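Long-range contacts in MsStt7d protein (Micromonas, PDB 4IX3), which is the catalytic domain of a state transition kinase homolog, which binds ADP and magnesium and probably transfers phosphate from ATP to protein substrates: residues 65-73 and 188-198; 82-92 and 103-114. All coordinates share one frame; numbering follows the deposited sequence.

Contact 1: 65-73 and 188-198; sequences CEMDVNYHV and DLGAAALCLPL. With MG (magnesium ion), chain E.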
loop_
_atom_site.group_PDB
_atom_site.type_symbol
_atom_site.label_atom_id
_atom_site.label_comp_id
_atom_site.label_asym_id
_atom_site.label_seq_id
_atom_site.Cartn_x
_atom_site.Cartn_y
_atom_site.Cartn_z
ATOM N N CYS B 65 15.764 1.955 -1.448
ATOM C CA CYS B 65 15.865 3.271 -2.055
ATOM C C CYS B 65 15.540 4.367 -1.036
ATOM O O CYS B 65 16.248 5.411 -0.975
ATOM C CB CYS B 65 14.944 3.355 -3.256
ATOM S SG CYS B 65 15.364 4.742 -4.309
ATOM N N GLU B 66 14.464 4.214 -0.284
ATOM C CA GLU B 66 14.133 5.168 0.762
ATOM C C GLU B 66 15.309 5.331 1.723
ATOM O O GLU B 66 15.647 6.449 2.159
ATOM C CB GLU B 66 12.893 4.714 1.517
ATOM C CG GLU B 66 12.533 5.661 2.640
ATOM C CD GLU B 66 11.174 5.378 3.244
ATOM O OE1 GLU B 66 10.536 4.391 2.787
ATOM O OE2 GLU B 66 10.783 6.086 4.197
ATOM N N MET B 67 15.981 4.235 2.052
ATOM C CA MET B 67 17.162 4.299 2.907
ATOM C C MET B 67 18.257 5.133 2.259
ATOM O O MET B 67 18.792 6.034 2.948
ATOM C CB MET B 67 17.646 2.868 3.159
ATOM C CG MET B 67 18.892 2.869 4.036
ATOM S SD MET B 67 19.366 1.178 4.586
ATOM C CE MET B 67 19.893 0.475 3.037
ATOM N N ASP B 68 18.588 4.836 1.005
ATOM C CA ASP B 68 19.649 5.554 0.307
ATOM C C ASP B 68 19.323 7.075 0.278
ATOM O O ASP B 68 20.217 7.942 0.501
ATOM C CB ASP B 68 19.787 5.083 -1.146
ATOM C CG ASP B 68 20.296 3.650 -1.282
ATOM O OD1 ASP B 68 20.920 3.137 -0.336
ATOM O OD2 ASP B 68 20.124 3.067 -2.398
ATOM N N VAL B 69 18.089 7.423 -0.088
ATOM C CA VAL B 69 17.713 8.854 -0.192
ATOM C C VAL B 69 17.788 9.463 1.206
ATOM O O VAL B 69 18.226 10.623 1.342
ATOM C CB VAL B 69 16.318 9.034 -0.852
ATOM C CG1 VAL B 69 15.864 10.493 -0.767
ATOM C CG2 VAL B 69 16.333 8.520 -2.285
ATOM N N ASN B 70 17.395 8.758 2.270
ATOM C CA ASN B 70 17.548 9.298 3.630
ATOM C C ASN B 70 18.999 9.532 4.001
ATOM O O ASN B 70 19.293 10.550 4.604
ATOM C CB ASN B 70 16.904 8.394 4.673
ATOM C CG ASN B 70 15.454 8.763 4.928
ATOM O OD1 ASN B 70 15.179 9.643 5.742
ATOM N ND2 ASN B 70 14.526 8.094 4.243
ATOM N N TYR B 71 19.908 8.671 3.573
ATOM C CA TYR B 71 21.323 8.953 3.842
ATOM C C TYR B 71 21.744 10.194 3.074
ATOM O O TYR B 71 22.501 11.024 3.588
ATOM C CB TYR B 71 22.209 7.758 3.456
ATOM C CG TYR B 71 22.258 6.685 4.519
ATOM C CD1 TYR B 71 23.004 6.873 5.680
ATOM C CD2 TYR B 71 21.652 5.448 4.334
ATOM C CE1 TYR B 71 23.126 5.896 6.677
ATOM C CE2 TYR B 71 21.793 4.446 5.297
ATOM C CZ TYR B 71 22.480 4.673 6.473
ATOM O OH TYR B 71 22.576 3.683 7.426
ATOM N N HIS B 72 21.306 10.330 1.824
ATOM C CA HIS B 72 21.646 11.526 1.035
ATOM C C HIS B 72 21.152 12.798 1.707
ATOM O O HIS B 72 21.882 13.806 1.740
ATOM C CB HIS B 72 21.076 11.397 -0.380
ATOM C CG HIS B 72 21.529 12.467 -1.323
ATOM N ND1 HIS B 72 22.776 12.498 -1.852
ATOM C CD2 HIS B 72 20.834 13.554 -1.838
ATOM C CE1 HIS B 72 22.868 13.571 -2.660
ATOM N NE2 HIS B 72 21.667 14.201 -2.670
ATOM N N VAL B 73 19.899 12.778 2.142
ATOM C CA VAL B 73 19.294 13.956 2.804
ATOM C C VAL B 73 19.961 14.267 4.140
ATOM O O VAL B 73 20.171 15.441 4.484
ATOM C CB VAL B 73 17.775 13.768 2.976
ATOM C CG1 VAL B 73 17.161 14.850 3.870
ATOM C CG2 VAL B 73 17.134 13.812 1.596
ATOM N N ASP B 188 8.722 11.026 5.248
ATOM C CA ASP B 188 8.286 10.083 4.220
ATOM C C ASP B 188 8.941 10.355 2.860
ATOM O O ASP B 188 8.314 10.912 1.922
ATOM C CB ASP B 188 6.763 10.017 4.105
ATOM C CG ASP B 188 6.352 9.083 2.985
ATOM O OD1 ASP B 188 7.133 8.133 2.664
ATOM O OD2 ASP B 188 5.264 9.381 2.358
ATOM N N LEU B 189 10.198 9.931 2.731
ATOM C CA LEU B 189 10.903 9.958 1.480
ATOM C C LEU B 189 10.720 8.627 0.728
ATOM O O LEU B 189 11.473 8.308 -0.199
ATOM C CB LEU B 189 12.398 10.224 1.720
ATOM C CG LEU B 189 12.711 11.619 2.250
ATOM C CD1 LEU B 189 14.051 11.667 2.959
ATOM C CD2 LEU B 189 12.555 12.731 1.220
ATOM N N GLY B 190 9.615 7.930 1.010
ATOM C CA GLY B 190 9.394 6.611 0.385
ATOM C C GLY B 190 9.147 6.642 -1.117
ATOM O O GLY B 190 9.394 5.676 -1.829
ATOM N N ALA B 191 8.674 7.776 -1.637
ATOM C CA ALA B 191 8.510 7.938 -3.076
ATOM C C ALA B 191 9.502 8.916 -3.681
ATOM O O ALA B 191 9.433 9.245 -4.859
ATOM C CB ALA B 191 7.096 8.396 -3.414
ATOM N N ALA B 192 10.447 9.382 -2.868
ATOM C CA ALA B 192 11.338 10.399 -3.324
ATOM C C ALA B 192 12.305 9.883 -4.387
ATOM O O ALA B 192 12.701 8.692 -4.412
ATOM C CB ALA B 192 12.119 10.946 -2.147
ATOM N N ALA B 193 12.713 10.790 -5.254
ATOM C CA ALA B 193 13.676 10.492 -6.310
ATOM C C ALA B 193 14.962 11.270 -6.117
ATOM O O ALA B 193 14.920 12.461 -5.777
ATOM C CB ALA B 193 13.120 10.753 -7.712
ATOM N N LEU B 194 16.096 10.599 -6.269
ATOM C CA LEU B 194 17.364 11.310 -6.498
ATOM C C LEU B 194 17.627 11.483 -7.999
ATOM O O LEU B 194 17.715 10.493 -8.737
ATOM C CB LEU B 194 18.542 10.596 -5.794
ATOM C CG LEU B 194 19.897 11.275 -5.985
ATOM C CD1 LEU B 194 19.900 12.708 -5.471
ATOM C CD2 LEU B 194 20.980 10.426 -5.318
ATOM N N CYS B 195 17.525 12.730 -8.462
ATOM C CA CYS B 195 17.366 12.978 -9.895
ATOM C C CYS B 195 18.650 13.381 -10.572
ATOM O O CYS B 195 18.640 13.677 -11.759
ATOM C CB CYS B 195 16.359 14.112 -10.084
ATOM S SG CYS B 195 14.753 13.726 -9.397
ATOM N N LEU B 196 19.743 13.455 -9.821
ATOM C CA LEU B 196 21.032 13.716 -10.412
ATOM C C LEU B 196 21.958 12.554 -10.074
ATOM O O LEU B 196 21.736 11.844 -9.083
ATOM C CB LEU B 196 21.594 15.042 -9.875
ATOM C CG LEU B 196 20.765 16.277 -10.227
ATOM C CD1 LEU B 196 21.254 17.438 -9.384
ATOM C CD2 LEU B 196 20.776 16.598 -11.715
ATOM N N PRO B 197 22.989 12.357 -10.902
ATOM C CA PRO B 197 23.853 11.207 -10.667
ATOM C C PRO B 197 24.864 11.515 -9.563
ATOM O O PRO B 197 25.997 11.887 -9.830
ATOM C CB PRO B 197 24.537 10.994 -12.022
ATOM C CG PRO B 197 24.500 12.330 -12.699
ATOM C CD PRO B 197 23.425 13.159 -12.061
ATOM N N LEU B 198 24.449 11.354 -8.315
ATOM C CA LEU B 198 25.279 11.753 -7.185
ATOM C C LEU B 198 25.452 10.571 -6.237
ATOM O O LEU B 198 25.058 10.666 -5.071
ATOM C CB LEU B 198 24.616 12.922 -6.454
ATOM C CG LEU B 198 24.288 14.159 -7.292
ATOM C CD1 LEU B 198 23.512 15.186 -6.480
ATOM C CD2 LEU B 198 25.565 14.779 -7.851
HETATM MG MG MG E . 4.024 8.480 0.970
HETATM O O HOH W 1 11.625 8.604 4.805
HETATM O O HOH W 2 8.259 6.468 4.609
HETATM O O HOH W 3 24.388 10.416 -2.563
HETATM O O HOH W 4 5.521 8.570 -0.458
HETATM O O HOH W 5 4.954 6.691 1.675
HETATM O O HOH W 6 2.679 8.290 2.451
HETATM O O HOH W 7 2.882 7.442 -0.305
#

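Contact 2: 82-92 and 103-114; sequences ARFMGCIELGA and LTEGLWLMWANE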
loop_
_atom_site.group_PDB
_atom_site.type_symbol
_atom_site.label_atom_id
_atom_site.label_comp_id
_atom_site.label_asym_id
_atom_site.label_seq_id
_atom_site.Cartn_x
_atom_site.Cartn_y
_atom_site.Cartn_z
ATOM N N ALA B 82 12.424 14.648 8.982
ATOM C CA ALA B 82 12.673 13.970 10.241
ATOM C C ALA B 82 14.096 13.391 10.283
ATOM O O ALA B 82 14.598 12.792 9.297
ATOM C CB ALA B 82 11.694 12.837 10.447
ATOM N N ARG B 83 14.754 13.574 11.443
ATOM C CA ARG B 83 16.157 13.175 11.556
ATOM C C ARG B 83 16.310 11.654 11.402
ATOM O O ARG B 83 15.648 10.884 12.090
ATOM C CB ARG B 83 16.672 13.607 12.928
ATOM C CG ARG B 83 18.108 13.140 13.228
ATOM C CD ARG B 83 18.703 13.847 14.465
ATOM N NE ARG B 83 17.846 13.767 15.658
ATOM C CZ ARG B 83 17.946 12.841 16.616
ATOM N NH1 ARG B 83 18.889 11.899 16.536
ATOM N NH2 ARG B 83 17.139 12.925 17.681
ATOM N N PHE B 84 17.201 11.280 10.494
ATOM C CA PHE B 84 17.408 9.876 10.139
ATOM C C PHE B 84 18.459 9.288 11.069
ATOM O O PHE B 84 19.613 9.753 11.118
ATOM C CB PHE B 84 17.857 9.775 8.691
ATOM C CG PHE B 84 18.119 8.370 8.209
ATOM C CD1 PHE B 84 17.136 7.379 8.343
ATOM C CD2 PHE B 84 19.326 8.049 7.593
ATOM C CE1 PHE B 84 17.386 6.074 7.875
ATOM C CE2 PHE B 84 19.525 6.779 7.055
ATOM C CZ PHE B 84 18.570 5.794 7.228
ATOM N N MET B 85 18.130 8.177 11.717
ATOM C CA MET B 85 19.035 7.569 12.708
ATOM C C MET B 85 19.657 6.282 12.199
ATOM O O MET B 85 20.534 5.744 12.883
ATOM C CB MET B 85 18.252 7.301 13.997
ATOM C CG MET B 85 17.749 8.601 14.631
ATOM S SD MET B 85 16.724 8.383 16.111
ATOM C CE MET B 85 17.922 7.957 17.380
ATOM N N GLY B 86 19.395 5.875 10.961
ATOM C CA GLY B 86 20.063 4.723 10.358
ATOM C C GLY B 86 19.168 3.520 10.180
ATOM O O GLY B 86 17.945 3.647 10.089
ATOM N N CYS B 87 19.797 2.367 10.036
ATOM C CA CYS B 87 19.078 1.135 9.779
ATOM C C CYS B 87 19.362 0.103 10.850
ATOM O O CYS B 87 20.337 0.243 11.586
ATOM C CB CYS B 87 19.410 0.592 8.389
ATOM S SG CYS B 87 21.058 -0.122 8.264
ATOM N N ILE B 88 18.547 -0.952 10.884
ATOM C CA ILE B 88 18.814 -2.139 11.716
ATOM C C ILE B 88 18.282 -3.324 10.950
ATOM O O ILE B 88 17.080 -3.375 10.694
ATOM C CB ILE B 88 18.094 -2.078 13.108
ATOM C CG1 ILE B 88 18.122 -0.668 13.689
ATOM C CG2 ILE B 88 18.738 -3.133 14.040
ATOM C CD1 ILE B 88 16.880 0.171 13.396
ATOM N N GLU B 89 19.110 -4.288 10.592
ATOM C CA GLU B 89 18.640 -5.493 9.916
ATOM C C GLU B 89 18.707 -6.689 10.851
ATOM O O GLU B 89 19.725 -6.932 11.400
ATOM C CB GLU B 89 19.433 -5.717 8.651
ATOM C CG GLU B 89 18.809 -6.782 7.748
ATOM C CD GLU B 89 19.487 -6.883 6.403
ATOM O OE1 GLU B 89 20.677 -6.588 6.277
ATOM O OE2 GLU B 89 18.806 -7.244 5.457
ATOM N N LEU B 90 17.595 -7.393 11.029
ATOM C CA LEU B 90 17.557 -8.532 11.939
ATOM C C LEU B 90 17.388 -9.835 11.171
ATOM O O LEU B 90 16.604 -9.906 10.224
ATOM C CB LEU B 90 16.424 -8.369 12.954
ATOM C CG LEU B 90 16.773 -7.628 14.247
ATOM C CD1 LEU B 90 16.046 -6.293 14.315
ATOM C CD2 LEU B 90 16.445 -8.483 15.461
ATOM N N GLY B 91 18.123 -10.864 11.577
ATOM C CA GLY B 91 18.038 -12.161 10.892
ATOM C C GLY B 91 16.869 -12.960 11.424
ATOM O O GLY B 91 16.003 -12.474 12.157
ATOM N N ALA B 92 16.840 -14.223 11.009
ATOM C CA ALA B 92 15.700 -15.109 11.342
ATOM C C ALA B 92 15.701 -15.523 12.835
ATOM O O ALA B 92 14.729 -15.276 13.568
ATOM C CB ALA B 92 15.699 -16.343 10.435
ATOM N N LEU B 103 11.986 -6.136 17.309
ATOM C CA LEU B 103 12.042 -6.021 15.846
ATOM C C LEU B 103 12.028 -7.374 15.146
ATOM O O LEU B 103 12.789 -8.284 15.518
ATOM C CB LEU B 103 13.294 -5.244 15.404
ATOM C CG LEU B 103 13.330 -3.802 15.890
ATOM C CD1 LEU B 103 14.711 -3.262 15.553
ATOM C CD2 LEU B 103 12.209 -2.952 15.292
ATOM N N THR B 104 11.232 -7.502 14.085
ATOM C CA THR B 104 11.121 -8.765 13.340
ATOM C C THR B 104 12.217 -8.908 12.276
ATOM O O THR B 104 12.876 -7.917 11.857
ATOM C CB THR B 104 9.741 -8.843 12.674
ATOM O OG1 THR B 104 9.549 -7.638 11.936
ATOM C CG2 THR B 104 8.634 -8.956 13.714
ATOM N N GLU B 105 12.422 -10.138 11.813
ATOM C CA GLU B 105 13.396 -10.408 10.740
ATOM C C GLU B 105 13.228 -9.427 9.568
ATOM O O GLU B 105 12.107 -9.231 9.059
ATOM C CB GLU B 105 13.178 -11.882 10.299
ATOM C CG GLU B 105 14.112 -12.334 9.185
ATOM C CD GLU B 105 13.674 -11.995 7.750
ATOM O OE1 GLU B 105 12.445 -12.164 7.482
ATOM O OE2 GLU B 105 14.523 -11.615 6.896
ATOM N N GLY B 106 14.341 -8.898 9.063
ATOM C CA GLY B 106 14.391 -8.038 7.882
ATOM C C GLY B 106 14.959 -6.654 8.206
ATOM O O GLY B 106 15.378 -6.368 9.308
ATOM N N LEU B 107 14.920 -5.803 7.219
ATOM C CA LEU B 107 15.522 -4.468 7.283
ATOM C C LEU B 107 14.529 -3.489 7.915
ATOM O O LEU B 107 13.353 -3.416 7.515
ATOM C CB LEU B 107 15.892 -4.016 5.864
ATOM C CG LEU B 107 16.518 -2.614 5.801
ATOM C CD1 LEU B 107 17.884 -2.619 6.474
ATOM C CD2 LEU B 107 16.666 -2.228 4.308
ATOM N N TRP B 108 15.030 -2.688 8.835
ATOM C CA TRP B 108 14.312 -1.581 9.464
ATOM C C TRP B 108 15.022 -0.269 9.250
ATOM O O TRP B 108 16.271 -0.219 9.266
ATOM C CB TRP B 108 14.181 -1.775 10.968
ATOM C CG TRP B 108 13.303 -2.934 11.323
ATOM C CD1 TRP B 108 13.620 -4.290 11.391
ATOM C CD2 TRP B 108 11.913 -2.815 11.662
ATOM N NE1 TRP B 108 12.502 -4.996 11.784
ATOM C CE2 TRP B 108 11.436 -4.145 11.979
ATOM C CE3 TRP B 108 11.044 -1.729 11.809
ATOM C CZ2 TRP B 108 10.121 -4.373 12.311
ATOM C CZ3 TRP B 108 9.730 -1.958 12.171
ATOM C CH2 TRP B 108 9.263 -3.257 12.409
ATOM N N LEU B 109 14.271 0.832 9.086
ATOM C CA LEU B 109 14.814 2.205 9.160
ATOM C C LEU B 109 14.302 2.848 10.427
ATOM O O LEU B 109 13.191 2.569 10.905
ATOM C CB LEU B 109 14.342 2.989 7.934
ATOM C CG LEU B 109 14.658 2.345 6.598
ATOM C CD1 LEU B 109 14.251 3.292 5.467
ATOM C CD2 LEU B 109 16.146 1.977 6.490
ATOM N N MET B 110 15.072 3.815 10.957
ATOM C CA MET B 110 14.704 4.502 12.182
ATOM C C MET B 110 14.937 6.012 12.048
ATOM O O MET B 110 15.947 6.440 11.476
ATOM C CB MET B 110 15.518 3.944 13.360
ATOM C CG MET B 110 15.047 4.441 14.727
ATOM S SD MET B 110 15.780 3.534 16.106
ATOM C CE MET B 110 17.417 4.269 16.144
ATOM N N TRP B 111 13.959 6.751 12.563
ATOM C CA TRP B 111 14.046 8.215 12.649
ATOM C C TRP B 111 13.729 8.675 14.048
ATOM O O TRP B 111 12.992 8.007 14.790
ATOM C CB TRP B 111 13.049 8.890 11.702
ATOM C CG TRP B 111 13.255 8.561 10.263
ATOM C CD1 TRP B 111 13.882 9.278 9.287
ATOM C CD2 TRP B 111 12.708 7.382 9.591
ATOM N NE1 TRP B 111 13.759 8.648 8.062
ATOM C CE2 TRP B 111 13.091 7.474 8.209
ATOM C CE3 TRP B 111 11.946 6.283 10.020
ATOM C CZ2 TRP B 111 12.651 6.541 7.273
ATOM C CZ3 TRP B 111 11.488 5.385 9.069
ATOM C CH2 TRP B 111 11.844 5.512 7.731
ATOM N N ALA B 112 14.132 9.923 14.375
ATOM C CA ALA B 112 13.580 10.546 15.560
ATOM C C ALA B 112 12.076 10.769 15.350
ATOM O O ALA B 112 11.643 11.091 14.230
ATOM C CB ALA B 112 14.195 11.918 15.762
ATOM N N ASN B 113 11.308 10.640 16.431
ATOM C CA ASN B 113 9.911 11.048 16.442
ATOM C C ASN B 113 9.909 12.575 16.628
ATOM O O ASN B 113 10.209 13.077 17.725
ATOM C CB ASN B 113 9.153 10.340 17.570
ATOM C CG ASN B 113 7.682 10.664 17.557
ATOM O OD1 ASN B 113 7.285 11.689 16.996
ATOM N ND2 ASN B 113 6.857 9.813 18.148
ATOM N N GLU B 114 9.613 13.312 15.557
ATOM C CA GLU B 114 9.691 14.773 15.571
ATOM C C GLU B 114 8.449 15.388 16.230
ATOM O O GLU B 114 8.420 16.608 16.464
ATOM C CB GLU B 114 9.848 15.292 14.151
ATOM C CG GLU B 114 11.142 14.807 13.511
ATOM C CD GLU B 114 12.393 15.482 14.043
ATOM O OE1 GLU B 114 12.297 16.569 14.668
ATOM O OE2 GLU B 114 13.471 15.048 13.609
HETATM O O HOH W 8 15.442 15.586 15.467
HETATM O O HOH W 9 17.101 -10.863 7.368
#

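Contact 1: 65-73 and 188-198
Glu66 lays its side chain alongside the backbone of Gly190. Its CG is anti to the backbone N (chi1 178°) and the chain beyond is extended, which carries the carboxylate over the glycine, with OE1 3.5 Å from Gly190 CA. OE1 also forms a salt bridge with Lys50. Gly190, with no side chain, lets the carboxylate come this near.

One turn on, Asn70 turns its amide against the tip of Leu189. Leu189 CD1 lies 3.6 Å from Asn70 OD1 and also meets Val73 CG2. Asn70 OD1 also accepts from Trp111 NE1. Asn70 ND2 donates back to Glu66 O, which takes the Asn70 backbone N from the opposite face of its carbonyl plane. Val69 CG1 packs on Ala192 CB at 4.0 Å. At the far end the His72 ring receives Leu194 CD1 over one face, a CH-pi contact 4.0 Å from the ring centroid. Leu198 CD1 approaches the same ring obliquely. His72 NE2 is hydrogen-bonded to Cys162 O, and water 3 links ND1 to Leu198 O; partners at both nitrogens probably limit the turning of the ring.

Asp188 OD2 binds magnesium at 2.1 Å, with Asp168 and four waters as further ligands. Asp188 OD1 accepts from Gly190 N, an Asx turn.

These are the kinase DFG position, here Asp-Leu-Gly, and the helix C glutamate, paired with Lys50, as in active kinases. Glu66 OE2 and Asp188 OD1 stand 4.5 Å apart. Water 2 donates to both, and Lys50 and the magnesium lie close by, so the repulsion between the two carboxylates is probably softened.

Contact 2: 82-92 and 103-114
Phe84 and Trp111 meet obliquely on one face of a two-stranded antiparallel pairing, their planes at 51°. Phe84 CD1 sits over a face of the indole, 3.6 Å from Trp111 NE1. The indole N-H is taken by Asn70. Further along this face Cys87 CB touches Leu107 CD1 and Leu109 CD2.

The other face is also closely packed. Ile88 CD1 meets Met110 CB at 4.0 Å, and Met110 CE rests on Met85 CB. The Trp108 ring carries Leu103 CD2 over its centre. Its NE1 donates to Thr104 O at 2.9 Å, in the ring plane and on a lone pair, which holds the indole in place. Ile21 covers Ile88, Leu103 and Met110. Met85 and Gly86 both face Met110, a classic beta bulge.

The ends are more open to solvent, at Arg83 and Ala92, with water at both; Glu114 is buried. Water 9 joins Leu90 O to Glu105 OE2. At the opposite end the Arg83 guanidinium lays one face over Ala112 CB, with NH2 at 3.7 Å. Glu114 bends at chi2 (-73°), bringing OE2 to Arg83 N at 2.9 Å in a nearly straight bond (170°), met on the anti side. Water 8 joins OE2 to Arg83 NE, and OE1 pairs with Lys185. An alanine in place of Glu114 would remove this carboxylate and is likely to leave Arg83 N and Lys185 without their mate.

Strands 84-90 and 106-112 are the beta4-beta5 hairpin of the kinase N-lobe. It runs into the hinge, where Ala112 and Glu114 bind ADP in another structure of this protein.

From the N terminus, the chain first lays down strands 21-23 to 45-52 and then forms helix 59-76, which supplies residues 65-73 of contact 1. Strand 84-90 follows, and contact 2 closes a short loop when strand 106-112 returns beside it. The chain then passes through helices 119-125, 127-133 and 141-161 and comes back at 188-198, where contact 1 closes a much longer loop. Contact 2 is therefore nested inside contact 1. Their centres lie about 16 Å apart, yet they touch through helix 59-76. Tyr71 meets Phe84 edge-to-face, and Glu66 packs on Trp111. Contact 2 joins strand 84-90 to strand 106-112 in the N-lobe sheet, and contact 1 ties the helix to the magnesium-binding loop between the lobes.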